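Local structure of sulfoquinovosidase (Escherichia coli, 5AEE) at residues Ser151-Gly156 against Leu479-Ala484; Arg301-Trp306 against Ser340-Cys345; Ala332-Tyr337 against Gly400-Asp405; Tyr508-Glu513 against Gly539-Asp544. The protein hydrolyses sulfoquinovosyl diacylglycerides, and simpler sulfoquinovosides such as sulfoquinovosyl glycerol, releasing sulfoquinovose from plant sulfolipids for use as a source of carbon and sulfur. The protein carries 1 engineered substitution. All coordinates share one frame; numbering follows the deposited sequence.

Contact 1: residues Ser151-Gly156 against Leu479-Ala484. With CA (calcium ion), chain C; NSQ (4-nitrophenyl alpha-D-6-sulfoquinovoside), chain E.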
# COMPACT_ATOMS: atom_id res chain seq x y z
N SER A 151 -3.75 7.89 6.43
CA SER A 151 -4.24 7.79 7.77
C SER A 151 -4.40 6.33 8.11
O SER A 151 -4.07 5.44 7.30
CB SER A 151 -5.68 8.46 7.86
OG SER A 151 -6.67 7.71 7.16
N GLU A 152 -4.98 6.06 9.29
CA GLU A 152 -5.53 4.70 9.53
C GLU A 152 -6.55 4.34 8.49
O GLU A 152 -7.30 5.16 7.96
CB GLU A 152 -6.15 4.50 10.91
CG GLU A 152 -5.29 4.87 12.09
CD GLU A 152 -3.88 4.26 12.02
OE1 GLU A 152 -3.77 3.02 11.98
OE2 GLU A 152 -2.89 5.07 11.94
N GLN A 153 -6.52 3.09 8.15
CA GLN A 153 -7.29 2.55 7.03
C GLN A 153 -8.82 2.38 7.30
O GLN A 153 -9.59 2.21 6.36
CB GLN A 153 -6.64 1.26 6.68
CG GLN A 153 -7.07 0.64 5.41
CD GLN A 153 -7.77 -0.65 5.63
OE1 GLN A 153 -8.20 -1.01 6.75
NE2 GLN A 153 -7.95 -1.35 4.55
N GLY A 154 -9.26 2.46 8.56
CA GLY A 154 -10.64 2.19 8.88
C GLY A 154 -10.86 0.80 9.42
O GLY A 154 -10.27 -0.16 8.96
N VAL A 155 -11.80 0.70 10.35
CA VAL A 155 -12.30 -0.57 10.85
C VAL A 155 -13.73 -0.74 10.36
O VAL A 155 -14.63 -0.15 10.93
CB VAL A 155 -12.28 -0.61 12.39
CG1 VAL A 155 -12.97 -1.86 12.89
CG2 VAL A 155 -10.84 -0.51 12.89
N GLY A 156 -13.93 -1.56 9.31
CA GLY A 156 -15.27 -1.67 8.67
C GLY A 156 -15.32 -0.95 7.34
O GLY A 156 -15.59 -1.55 6.28
N LEU A 479 -16.63 -7.05 2.33
CA LEU A 479 -16.03 -6.59 1.11
C LEU A 479 -15.05 -5.49 1.35
O LEU A 479 -14.00 -5.48 0.75
CB LEU A 479 -17.08 -6.08 0.13
CG LEU A 479 -17.89 -7.16 -0.53
CD1 LEU A 479 -18.78 -6.53 -1.58
CD2 LEU A 479 -16.99 -8.16 -1.18
N ASP A 480 -15.40 -4.53 2.18
CA ASP A 480 -14.58 -3.34 2.34
C ASP A 480 -13.43 -3.51 3.34
O ASP A 480 -12.54 -2.71 3.32
CB ASP A 480 -15.40 -2.16 2.80
CG ASP A 480 -16.43 -1.73 1.75
OD1 ASP A 480 -16.07 -0.97 0.84
OD2 ASP A 480 -17.57 -2.19 1.86
N ASP A 481 -13.51 -4.50 4.26
CA ASP A 481 -12.43 -4.66 5.22
C ASP A 481 -12.01 -6.08 5.59
O ASP A 481 -11.28 -6.26 6.51
CB ASP A 481 -12.73 -3.83 6.46
CG ASP A 481 -11.45 -3.30 7.19
OD1 ASP A 481 -10.30 -3.38 6.67
OD2 ASP A 481 -11.60 -2.77 8.35
N GLY A 482 -12.42 -7.05 4.79
CA GLY A 482 -12.13 -8.44 5.02
C GLY A 482 -11.16 -8.88 3.95
O GLY A 482 -10.53 -8.06 3.24
N LEU A 483 -11.07 -10.20 3.85
CA LEU A 483 -10.20 -10.90 2.89
C LEU A 483 -10.29 -10.30 1.48
O LEU A 483 -9.29 -10.02 0.85
CB LEU A 483 -10.62 -12.38 2.90
CG LEU A 483 -9.73 -13.40 2.21
CD1 LEU A 483 -9.98 -14.82 2.76
CD2 LEU A 483 -9.88 -13.33 0.72
N ALA A 484 -11.52 -10.03 1.01
CA ALA A 484 -11.74 -9.50 -0.28
C ALA A 484 -10.97 -8.27 -0.63
O ALA A 484 -10.57 -8.05 -1.81
CB ALA A 484 -13.27 -9.15 -0.43
CA CA C . -9.17 -2.15 8.43
O12 NSQ E . 0.70 -1.07 17.33
S10 NSQ E . 1.06 -2.44 17.76
O13 NSQ E . 2.25 -2.60 18.62
O11 NSQ E . -0.14 -3.06 18.31
C6 NSQ E . 1.51 -3.36 16.37
C5 NSQ E . 0.44 -3.51 15.30
O5 NSQ E . 0.42 -2.21 14.63
C1 NSQ E . -0.30 -2.11 13.44
C2 NSQ E . 0.07 -3.23 12.45
O2 NSQ E . -0.70 -3.01 11.30
C3 NSQ E . -0.14 -4.57 13.12
O3 NSQ E . 0.15 -5.65 12.27
C4 NSQ E . 0.72 -4.69 14.36
O4 NSQ E . 0.41 -5.96 15.01
O1 NSQ E . -1.66 -2.21 13.86
C25 NSQ E . -2.19 -1.13 14.45
C26 NSQ E . -2.26 0.08 13.74
C27 NSQ E . -2.74 1.18 14.38
C28 NSQ E . -3.22 1.07 15.68
N32 NSQ E . -3.66 2.25 16.33
O33 NSQ E . -3.74 2.25 17.59
O34 NSQ E . -3.79 3.33 15.66
C29 NSQ E . -3.12 -0.14 16.36
C30 NSQ E . -2.61 -1.26 15.73
O HOH W 1 -9.67 -3.51 10.31
O HOH W 2 -7.73 -0.90 9.82

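Contact 2: residues Arg301-Trp306 against Ser340-Cys345. With NSQ (4-nitrophenyl alpha-D-6-sulfoquinovoside), chain E.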
# COMPACT_ATOMS: atom_id res chain seq x y z
N ARG A 301 -0.33 -5.34 22.37
CA ARG A 301 0.46 -4.51 21.47
C ARG A 301 1.93 -4.68 21.77
O ARG A 301 2.31 -5.39 22.72
CB ARG A 301 0.03 -3.06 21.52
CG ARG A 301 -1.44 -2.95 21.15
CD ARG A 301 -1.89 -1.54 21.03
NE ARG A 301 -1.35 -0.88 19.88
CZ ARG A 301 -1.48 0.42 19.62
NH1 ARG A 301 -2.19 1.25 20.43
NH2 ARG A 301 -0.92 0.88 18.51
N VAL A 302 2.78 -4.05 20.98
CA VAL A 302 4.22 -4.23 21.13
C VAL A 302 4.64 -3.10 22.06
O VAL A 302 4.01 -2.04 22.06
CB VAL A 302 4.89 -4.10 19.77
CG1 VAL A 302 6.41 -4.16 19.91
CG2 VAL A 302 4.41 -5.22 18.85
N MET A 303 5.68 -3.34 22.82
CA MET A 303 6.34 -2.25 23.60
C MET A 303 7.21 -1.48 22.65
O MET A 303 8.24 -1.99 22.14
CB MET A 303 7.19 -2.81 24.72
CG MET A 303 7.96 -1.75 25.52
SD MET A 303 6.88 -0.42 26.11
CE MET A 303 5.84 -1.48 27.14
N TRP A 304 6.86 -0.24 22.39
CA TRP A 304 7.61 0.56 21.36
C TRP A 304 8.94 1.16 21.76
O TRP A 304 9.20 2.39 21.71
CB TRP A 304 6.72 1.62 20.72
CG TRP A 304 5.51 1.17 20.03
CD1 TRP A 304 5.01 -0.11 19.90
CD2 TRP A 304 4.58 2.01 19.39
NE1 TRP A 304 3.84 -0.09 19.18
CE2 TRP A 304 3.56 1.19 18.85
CE3 TRP A 304 4.54 3.36 19.16
CZ2 TRP A 304 2.49 1.69 18.17
CZ3 TRP A 304 3.46 3.87 18.46
CH2 TRP A 304 2.48 3.03 17.95
N ASN A 305 9.88 0.27 22.04
CA ASN A 305 11.22 0.63 22.34
C ASN A 305 12.05 -0.47 21.73
O ASN A 305 11.99 -1.64 22.18
CB ASN A 305 11.44 0.71 23.85
CG ASN A 305 12.75 1.34 24.19
OD1 ASN A 305 12.98 2.54 23.95
ND2 ASN A 305 13.67 0.52 24.66
N TRP A 306 12.83 -0.09 20.74
CA TRP A 306 13.32 -0.98 19.72
C TRP A 306 14.63 -1.59 20.14
O TRP A 306 15.64 -1.37 19.54
CB TRP A 306 13.46 -0.26 18.42
CG TRP A 306 12.16 0.52 18.14
CD1 TRP A 306 12.10 1.85 17.87
CD2 TRP A 306 10.83 0.04 18.13
NE1 TRP A 306 10.81 2.24 17.68
CE2 TRP A 306 10.00 1.13 17.82
CE3 TRP A 306 10.24 -1.21 18.32
CZ2 TRP A 306 8.65 1.03 17.77
CZ3 TRP A 306 8.87 -1.31 18.23
CH2 TRP A 306 8.09 -0.23 17.96
N SER A 340 7.17 6.94 25.07
CA SER A 340 7.65 8.00 25.96
C SER A 340 8.11 7.50 27.30
O SER A 340 8.81 8.17 27.98
CB SER A 340 6.56 9.07 26.12
OG SER A 340 5.49 8.51 26.85
N ASP A 341 7.71 6.31 27.70
CA ASP A 341 8.07 5.74 29.00
C ASP A 341 9.29 4.81 28.88
O ASP A 341 9.52 3.98 29.77
CB ASP A 341 6.87 5.02 29.65
CG ASP A 341 6.12 4.06 28.70
OD1 ASP A 341 6.53 3.84 27.54
OD2 ASP A 341 5.08 3.49 29.12
N LYS A 342 10.09 4.96 27.82
CA LYS A 342 11.25 4.10 27.59
C LYS A 342 12.44 4.86 27.09
O LYS A 342 12.34 6.04 26.75
CB LYS A 342 10.86 2.97 26.59
CG LYS A 342 9.83 1.96 27.15
CD LYS A 342 10.44 1.02 28.14
CE LYS A 342 9.31 0.22 28.75
NZ LYS A 342 9.79 -0.75 29.75
N ASP A 343 13.57 4.15 27.06
CA ASP A 343 14.90 4.67 26.82
C ASP A 343 15.12 5.44 25.52
O ASP A 343 15.78 6.49 25.51
CB ASP A 343 15.91 3.48 26.74
CG ASP A 343 16.47 3.09 28.06
OD1 ASP A 343 15.87 3.39 29.12
OD2 ASP A 343 17.54 2.45 28.05
N LEU A 344 14.69 4.86 24.39
CA LEU A 344 14.97 5.49 23.12
C LEU A 344 14.35 6.85 23.02
O LEU A 344 14.94 7.74 22.41
CB LEU A 344 14.50 4.65 21.93
CG LEU A 344 15.26 3.36 21.68
CD1 LEU A 344 14.79 2.83 20.32
CD2 LEU A 344 16.76 3.60 21.70
N CYS A 345 13.15 6.99 23.57
CA CYS A 345 12.48 8.28 23.56
C CYS A 345 13.24 9.30 24.38
O CYS A 345 13.40 10.44 23.95
CB CYS A 345 11.07 8.19 24.11
SG CYS A 345 10.14 9.71 23.74
O12 NSQ E . 0.70 -1.07 17.33
S10 NSQ E . 1.06 -2.44 17.76
O13 NSQ E . 2.25 -2.60 18.62
O11 NSQ E . -0.14 -3.06 18.31
C6 NSQ E . 1.51 -3.36 16.37
C5 NSQ E . 0.44 -3.51 15.30
O5 NSQ E . 0.42 -2.21 14.63
C1 NSQ E . -0.30 -2.11 13.44
C2 NSQ E . 0.07 -3.23 12.45
O2 NSQ E . -0.70 -3.01 11.30
C3 NSQ E . -0.14 -4.57 13.12
O3 NSQ E . 0.15 -5.65 12.27
C4 NSQ E . 0.72 -4.69 14.36
O4 NSQ E . 0.41 -5.96 15.01
O1 NSQ E . -1.66 -2.21 13.86
C25 NSQ E . -2.19 -1.13 14.45
C26 NSQ E . -2.26 0.08 13.74
C27 NSQ E . -2.74 1.18 14.38
C28 NSQ E . -3.22 1.07 15.68
N32 NSQ E . -3.66 2.25 16.33
O33 NSQ E . -3.74 2.25 17.59
O34 NSQ E . -3.79 3.33 15.66
C29 NSQ E . -3.12 -0.14 16.36
C30 NSQ E . -2.61 -1.26 15.73
O HOH W 3 11.32 4.62 23.74

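Contact 3: residues Ala332-Tyr337 against Gly400-Asp405. With NSQ (4-nitrophenyl alpha-D-6-sulfoquinovoside), chain E.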
# COMPACT_ATOMS: atom_id res chain seq x y z
N ALA A 332 11.31 -9.24 13.17
CA ALA A 332 10.92 -8.42 14.33
C ALA A 332 9.92 -7.31 13.91
O ALA A 332 9.24 -7.47 12.91
CB ALA A 332 12.11 -7.91 15.04
N TYR A 333 9.91 -6.19 14.61
CA TYR A 333 8.90 -5.14 14.44
C TYR A 333 9.58 -3.81 14.85
O TYR A 333 10.28 -3.71 15.89
CB TYR A 333 7.69 -5.41 15.33
CG TYR A 333 6.64 -4.29 15.24
CD1 TYR A 333 6.78 -3.12 16.00
CD2 TYR A 333 5.59 -4.36 14.40
CE1 TYR A 333 5.86 -2.09 15.89
CE2 TYR A 333 4.63 -3.29 14.30
CZ TYR A 333 4.82 -2.16 15.02
OH TYR A 333 3.95 -1.09 14.99
N ILE A 334 9.36 -2.77 14.06
CA ILE A 334 9.85 -1.40 14.42
C ILE A 334 8.89 -0.44 13.74
O ILE A 334 8.33 -0.78 12.70
CB ILE A 334 11.30 -1.18 13.98
CG1 ILE A 334 11.86 0.18 14.46
CG2 ILE A 334 11.46 -1.40 12.49
CD1 ILE A 334 13.38 0.24 14.52
N ASN A 335 8.62 0.66 14.41
CA ASN A 335 7.99 1.79 13.77
C ASN A 335 8.83 3.06 14.04
O ASN A 335 9.77 3.00 14.78
CB ASN A 335 6.52 1.85 14.10
CG ASN A 335 6.21 2.22 15.52
OD1 ASN A 335 6.69 3.21 16.06
ND2 ASN A 335 5.35 1.39 16.16
N PRO A 336 8.47 4.20 13.46
CA PRO A 336 9.34 5.32 13.63
C PRO A 336 8.93 6.26 14.82
O PRO A 336 9.25 7.47 14.82
CB PRO A 336 9.23 6.04 12.30
CG PRO A 336 7.83 5.84 11.91
CD PRO A 336 7.34 4.53 12.60
N TYR A 337 8.22 5.70 15.77
CA TYR A 337 7.84 6.35 16.97
C TYR A 337 8.53 5.68 18.10
O TYR A 337 9.02 4.57 17.93
CB TYR A 337 6.31 6.36 17.10
CG TYR A 337 5.59 6.68 15.81
CD1 TYR A 337 6.04 7.70 14.95
CD2 TYR A 337 4.48 5.91 15.38
CE1 TYR A 337 5.37 7.98 13.73
CE2 TYR A 337 3.80 6.21 14.20
CZ TYR A 337 4.27 7.22 13.34
OH TYR A 337 3.62 7.52 12.10
N GLY A 400 16.31 -11.38 10.00
CA GLY A 400 16.24 -11.52 8.58
C GLY A 400 15.24 -10.56 7.96
O GLY A 400 15.06 -10.52 6.73
N GLY A 401 14.58 -9.82 8.81
CA GLY A 401 13.48 -8.92 8.30
C GLY A 401 12.66 -8.40 9.43
O GLY A 401 12.90 -8.73 10.58
N TRP A 402 11.61 -7.60 9.10
CA TRP A 402 10.80 -7.07 10.12
C TRP A 402 9.64 -6.38 9.45
O TRP A 402 9.74 -6.03 8.29
CB TRP A 402 11.56 -6.07 11.09
CG TRP A 402 12.35 -4.99 10.37
CD1 TRP A 402 11.86 -3.84 9.90
CD2 TRP A 402 13.73 -5.02 10.03
NE1 TRP A 402 12.81 -3.13 9.27
CE2 TRP A 402 13.99 -3.84 9.33
CE3 TRP A 402 14.77 -5.93 10.25
CZ2 TRP A 402 15.24 -3.53 8.87
CZ3 TRP A 402 15.98 -5.66 9.77
CH2 TRP A 402 16.26 -4.46 9.11
N MET A 403 8.55 -6.27 10.20
CA MET A 403 7.49 -5.26 9.99
C MET A 403 8.04 -3.86 10.28
O MET A 403 8.41 -3.59 11.43
CB MET A 403 6.27 -5.58 10.86
CG MET A 403 5.07 -4.62 10.68
SD MET A 403 3.66 -5.20 11.58
CE MET A 403 3.06 -6.43 10.46
N ALA A 404 8.15 -3.02 9.24
CA ALA A 404 8.40 -1.59 9.41
C ALA A 404 7.08 -0.85 9.27
O ALA A 404 6.61 -0.56 8.14
CB ALA A 404 9.34 -1.09 8.39
N ASP A 405 6.51 -0.51 10.43
CA ASP A 405 5.09 -0.20 10.54
C ASP A 405 4.94 1.29 10.67
O ASP A 405 5.91 1.99 10.82
CB ASP A 405 4.51 -0.97 11.70
CG ASP A 405 3.00 -0.92 11.78
OD1 ASP A 405 2.29 -0.61 10.81
OD2 ASP A 405 2.52 -1.31 12.86
O12 NSQ E . 0.70 -1.07 17.33
S10 NSQ E . 1.06 -2.44 17.76
O13 NSQ E . 2.25 -2.60 18.62
O11 NSQ E . -0.14 -3.06 18.31
C6 NSQ E . 1.51 -3.36 16.37
C5 NSQ E . 0.44 -3.51 15.30
O5 NSQ E . 0.42 -2.21 14.63
C1 NSQ E . -0.30 -2.11 13.44
C2 NSQ E . 0.07 -3.23 12.45
O2 NSQ E . -0.70 -3.01 11.30
C3 NSQ E . -0.14 -4.57 13.12
O3 NSQ E . 0.15 -5.65 12.27
C4 NSQ E . 0.72 -4.69 14.36
O4 NSQ E . 0.41 -5.96 15.01
O1 NSQ E . -1.66 -2.21 13.86
C25 NSQ E . -2.19 -1.13 14.45
C26 NSQ E . -2.26 0.08 13.74
C27 NSQ E . -2.74 1.18 14.38
C28 NSQ E . -3.22 1.07 15.68
N32 NSQ E . -3.66 2.25 16.33
O33 NSQ E . -3.74 2.25 17.59
O34 NSQ E . -3.79 3.33 15.66
C29 NSQ E . -3.12 -0.14 16.36
C30 NSQ E . -2.61 -1.26 15.73

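Contact 4: residues Tyr508-Glu513 against Gly539-Asp544. With NSQ (4-nitrophenyl alpha-D-6-sulfoquinovoside), chain E.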
# COMPACT_ATOMS: atom_id res chain seq x y z
N TYR A 508 -6.45 -9.20 10.89
CA TYR A 508 -5.86 -8.68 12.13
C TYR A 508 -6.85 -8.21 13.19
O TYR A 508 -6.80 -8.68 14.32
CB TYR A 508 -4.86 -7.52 11.81
CG TYR A 508 -4.33 -6.84 13.04
CD1 TYR A 508 -3.26 -7.37 13.72
CD2 TYR A 508 -4.90 -5.67 13.51
CE1 TYR A 508 -2.76 -6.71 14.84
CE2 TYR A 508 -4.42 -5.01 14.65
CZ TYR A 508 -3.31 -5.53 15.31
OH TYR A 508 -2.81 -4.92 16.48
N THR A 509 -7.78 -7.33 12.78
CA THR A 509 -8.56 -6.55 13.66
C THR A 509 -9.69 -7.35 14.30
O THR A 509 -10.57 -7.87 13.64
CB THR A 509 -9.16 -5.33 12.93
OG1 THR A 509 -8.08 -4.62 12.24
CG2 THR A 509 -9.91 -4.40 14.00
N THR A 510 -9.63 -7.40 15.62
CA THR A 510 -10.40 -8.33 16.46
C THR A 510 -11.00 -7.41 17.51
O THR A 510 -10.38 -7.08 18.52
CB THR A 510 -9.44 -9.33 17.12
OG1 THR A 510 -8.56 -9.84 16.13
CG2 THR A 510 -10.22 -10.44 17.74
N LEU A 511 -12.20 -6.91 17.21
CA LEU A 511 -12.87 -5.92 18.03
C LEU A 511 -14.34 -6.27 17.97
O LEU A 511 -14.82 -6.88 16.99
CB LEU A 511 -12.71 -4.52 17.45
CG LEU A 511 -11.32 -3.93 17.46
CD1 LEU A 511 -11.34 -2.59 16.81
CD2 LEU A 511 -10.80 -3.85 18.88
N PHE A 512 -15.05 -5.88 19.00
CA PHE A 512 -16.53 -5.92 18.98
C PHE A 512 -17.06 -7.31 18.69
O PHE A 512 -17.83 -7.52 17.80
CB PHE A 512 -17.04 -4.99 17.89
CG PHE A 512 -16.51 -3.60 17.97
CD1 PHE A 512 -16.70 -2.83 19.08
CD2 PHE A 512 -15.92 -3.02 16.87
CE1 PHE A 512 -16.26 -1.52 19.15
CE2 PHE A 512 -15.46 -1.72 16.93
CZ PHE A 512 -15.62 -0.98 18.08
N GLU A 513 -16.65 -8.36 19.31
CA GLU A 513 -17.33 -9.60 18.75
C GLU A 513 -16.93 -10.10 17.30
O GLU A 513 -17.37 -11.19 16.91
CB GLU A 513 -18.91 -9.53 18.81
CG GLU A 513 -19.57 -8.89 20.07
CD GLU A 513 -19.06 -9.42 21.44
OE1 GLU A 513 -18.52 -10.54 21.54
OE2 GLU A 513 -19.20 -8.68 22.44
N GLY A 539 -3.27 -11.37 15.32
CA GLY A 539 -4.27 -10.34 15.51
C GLY A 539 -4.01 -9.60 16.85
O GLY A 539 -3.13 -9.98 17.65
N ASN A 540 -4.84 -8.61 17.12
CA ASN A 540 -4.66 -7.80 18.35
C ASN A 540 -5.13 -8.47 19.61
O ASN A 540 -4.72 -8.08 20.71
CB ASN A 540 -5.30 -6.48 18.27
CG ASN A 540 -6.73 -6.54 17.95
OD1 ASN A 540 -7.11 -7.07 16.90
ND2 ASN A 540 -7.52 -5.89 18.73
N ARG A 541 -5.91 -9.51 19.45
CA ARG A 541 -6.43 -10.32 20.57
C ARG A 541 -6.21 -11.74 20.24
O ARG A 541 -7.13 -12.46 19.76
CB ARG A 541 -7.90 -10.02 20.79
CG ARG A 541 -8.05 -8.70 21.47
CD ARG A 541 -9.49 -8.30 21.61
NE ARG A 541 -9.57 -6.89 21.94
CZ ARG A 541 -10.71 -6.21 22.02
NH1 ARG A 541 -11.86 -6.79 21.76
NH2 ARG A 541 -10.70 -4.92 22.34
N PRO A 542 -4.99 -12.19 20.45
CA PRO A 542 -4.71 -13.56 20.02
C PRO A 542 -5.63 -14.67 20.47
O PRO A 542 -5.96 -15.57 19.67
CB PRO A 542 -3.32 -13.81 20.57
CG PRO A 542 -2.72 -12.46 20.39
CD PRO A 542 -3.78 -11.53 20.91
N GLY A 543 -6.05 -14.61 21.72
CA GLY A 543 -6.79 -15.69 22.32
C GLY A 543 -8.23 -15.67 21.85
O GLY A 543 -8.91 -16.63 22.08
N ASP A 544 -8.69 -14.62 21.17
CA ASP A 544 -10.03 -14.65 20.51
C ASP A 544 -10.10 -15.19 19.04
O ASP A 544 -11.20 -15.38 18.47
CB ASP A 544 -10.65 -13.24 20.49
CG ASP A 544 -10.96 -12.73 21.87
OD1 ASP A 544 -11.15 -13.53 22.80
OD2 ASP A 544 -10.96 -11.54 22.08
O12 NSQ E . 0.70 -1.07 17.33
S10 NSQ E . 1.06 -2.44 17.76
O13 NSQ E . 2.25 -2.60 18.62
O11 NSQ E . -0.14 -3.06 18.31
C6 NSQ E . 1.51 -3.36 16.37
C5 NSQ E . 0.44 -3.51 15.30
O5 NSQ E . 0.42 -2.21 14.63
C1 NSQ E . -0.30 -2.11 13.44
C2 NSQ E . 0.07 -3.23 12.45
O2 NSQ E . -0.70 -3.01 11.30
C3 NSQ E . -0.14 -4.57 13.12
O3 NSQ E . 0.15 -5.65 12.27
C4 NSQ E . 0.72 -4.69 14.36
O4 NSQ E . 0.41 -5.96 15.01
O1 NSQ E . -1.66 -2.21 13.86
C25 NSQ E . -2.19 -1.13 14.45
C26 NSQ E . -2.26 0.08 13.74
C27 NSQ E . -2.74 1.18 14.38
C28 NSQ E . -3.22 1.07 15.68
N32 NSQ E . -3.66 2.25 16.33
O33 NSQ E . -3.74 2.25 17.59
O34 NSQ E . -3.79 3.33 15.66
C29 NSQ E . -3.12 -0.14 16.36
C30 NSQ E . -2.61 -1.26 15.73
O HOH W 4 -14.07 -4.41 21.49

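Contact 1: residues Ser151-Gly156 against Leu479-Ala484
The carboxylate of D481 has a calcium ion against both of its oxygens, and at its OD2 edge the G156 N-H arrives on the anti side, 20° out of the carboxylate plane; the Q153 side chain runs past it in the opposite direction, the two end-group planes steeply inclined. This metal site joins the galactose mutarotase-like N-terminal domain to the TIM barrel: Q153 and G154 come from the first, D481 from the second. D481 chelates calcium with OD1 at 2.4 Å and OD2 at 2.5 Å from the ion, which fixes the rotation of its carboxylate. The Q153 side chain, G154 O, two waters and the backbone O of N472, the engineered residue at the position inferred to be the proton donor, complete the shell. The 3.0 Å between G154 O and D481 OD2 is an approach of two acceptors made tolerable by the shared cation. Nearer the substrate, E152 bends at chi2 (-49°), which sets OE1 3.2 Å from C27 of the nitrophenyl ring while the same oxygen forms a salt bridge with R455. Were E152 an alanine, R455 would probably lose this partner and a gap would open beside C27. D480 CB packs on G156 O, and its carboxylate bonds to S137 and N158. G156 has backbone angles at which any CB would jam against V155 O; its N lies 2.8 Å from D481 OD2, the bond nearly straight at 169°.

Contact 2: residues Arg301-Trp306 against Ser340-Cys345
N305 and L344 form the tight part of this contact. With CG anti to the backbone N (chi1 -169°), the N305 amide reaches across, and its OD1 takes the N-H of L344 in the carbonyl plane, 2.9 Å from OD1 to N. A water adds a second grip, donating to the same OD1 and accepting from C345 N. OD1 also lies 3.3 Å from L344 CB, so the amide is wedged into the first turn of helix 343-351, whose partial positive end would probably polarise it. L344 CD1 crosses to W306, 3.8 Å from the ring atom CD1, and covers the backbone N of W306, which is buried without a partner. On the outer side the fit is looser: K342, at the N-cap position, lies at the protein surface, and its chain crosses M303 at about a right angle, K342 CE resting 3.6 Å from M303 SD. The contact joins two excursions of the TIM-barrel domain, the loop after hairpin strand 300-302 and the start of helix 343-351. An inverse gamma turn centred on W304, closed by N305 N to M303 O, links the sulfonate-binding residues to N305. V302 N and W304 NE1 both donate to sulfonate O13, the latter almost straight (3.0 Å from NE1 to O13, 174°). R301 gives NE to O11 and NH2 to O12, with C29 of the nitrophenyl ring over one guanidinium face. Losing that guanidinium to a leucine is likely to leave O11, O12 and F367 O without these donors.

Contact 3: residues Ala332-Tyr337 against Gly400-Asp405
Y333 OH donates to OD2 of D405, the catalytic nucleophile, at 2.6 Å, reaching that oxygen on its anti side and 19° out of the carboxylate plane. The same hydroxyl accepts from N335 ND2, which lies 3.1 Å from OH with the hydroxyl in its amide plane, consistent with N335 orienting the tyrosine from the second shell. D405 OD1 is taken by R455 in a salt bridge, and OD2 stands 2.9 Å from O5 of the sugar ring. N335 OD1 closes an Asx turn on Y337 N. Backbone groups pair as in parallel strands: A332 N to G401 O, M403 N to A332 O, I334 N to M403 O and D405 N to I334 O. A332 O serves a second donor, W286 NE1. M403, its CG anti to the backbone N (chi1 -178°), sets SD in the plane of the Y333 ring at its edge, a Met-aromatic contact with SD 3.5 Å from Y333 CE2. On the other sheet face I334 CG2 touches W402 CD1, and W402 NE1 bonds to N437. These neighbouring TIM-barrel strands lie between strands 282-286 and 451-454, with A332 and W402 packed on helix 380-395 and W402 and A404 on helix 422-443.

Contact 4: residues Tyr508-Glu513 against Gly539-Asp544
The backbones come closest at Y508 and G539, with CA atoms 4.1 Å apart, and a weak N540 N to Y508 O bond follows. The two segments are loops after adjacent TIM-barrel strands, 501-505 and 534-536; of these, Y508 reaches the substrate pocket. A CB at G539 would clash with Y508 O, and its positive phi also favours glycine. N540 holds T510 by both ends of its amide: OD1 accepts weakly from T510 N at 2.8 Å, while ND2 donates to T510 O at 3.1 Å from above the carbonyl plane. Its CG lies between the backbone N and the carbonyl carbon (chi1 55°), which turns the amide across to T510. ND2 also bonds to F298 O. T510 OG1 donates to Y508 O, two residues back along its own segment. The Y508 ring is sandwiched, with C3 of the sugar over one face and N540 N 3.6 Å above the other; H537 meets it edge-to-face. R541 lays one guanidinium face over T510 O and L511 CD2, its N-H groups bonding to S297 O and F298 O. A water in the guanidinium plane accepts from R541 NH1 at 3.3 Å and from F512 N at 3.1 Å.

Overall arrangement
All four contacts touch the bound sulfoquinovoside. Contacts 2, 3 and 4 lie wholly in the TIM-barrel domain, whereas contact 1 brings in the N-terminal domain; its two segments lie 323 residues apart, and contacts 2 and 3 fall in the chain between them. The parallel barrel sheet is shared: contact 3 pairs strands 329-334 and 401-404, contact 4 the loops after 501-505 and 534-536. Contacts 2 and 3 interleave along the sequence and touch, centres about 13 Å apart. Contact 4 follows contact 1; their centres are about 14 Å apart and V155 packs on T509. Contacts 1 and 2 are farthest apart, about 28 Å between centres. Together they bring calcium site, sulfonate pocket, nucleophile and the Y508 ring to one substrate.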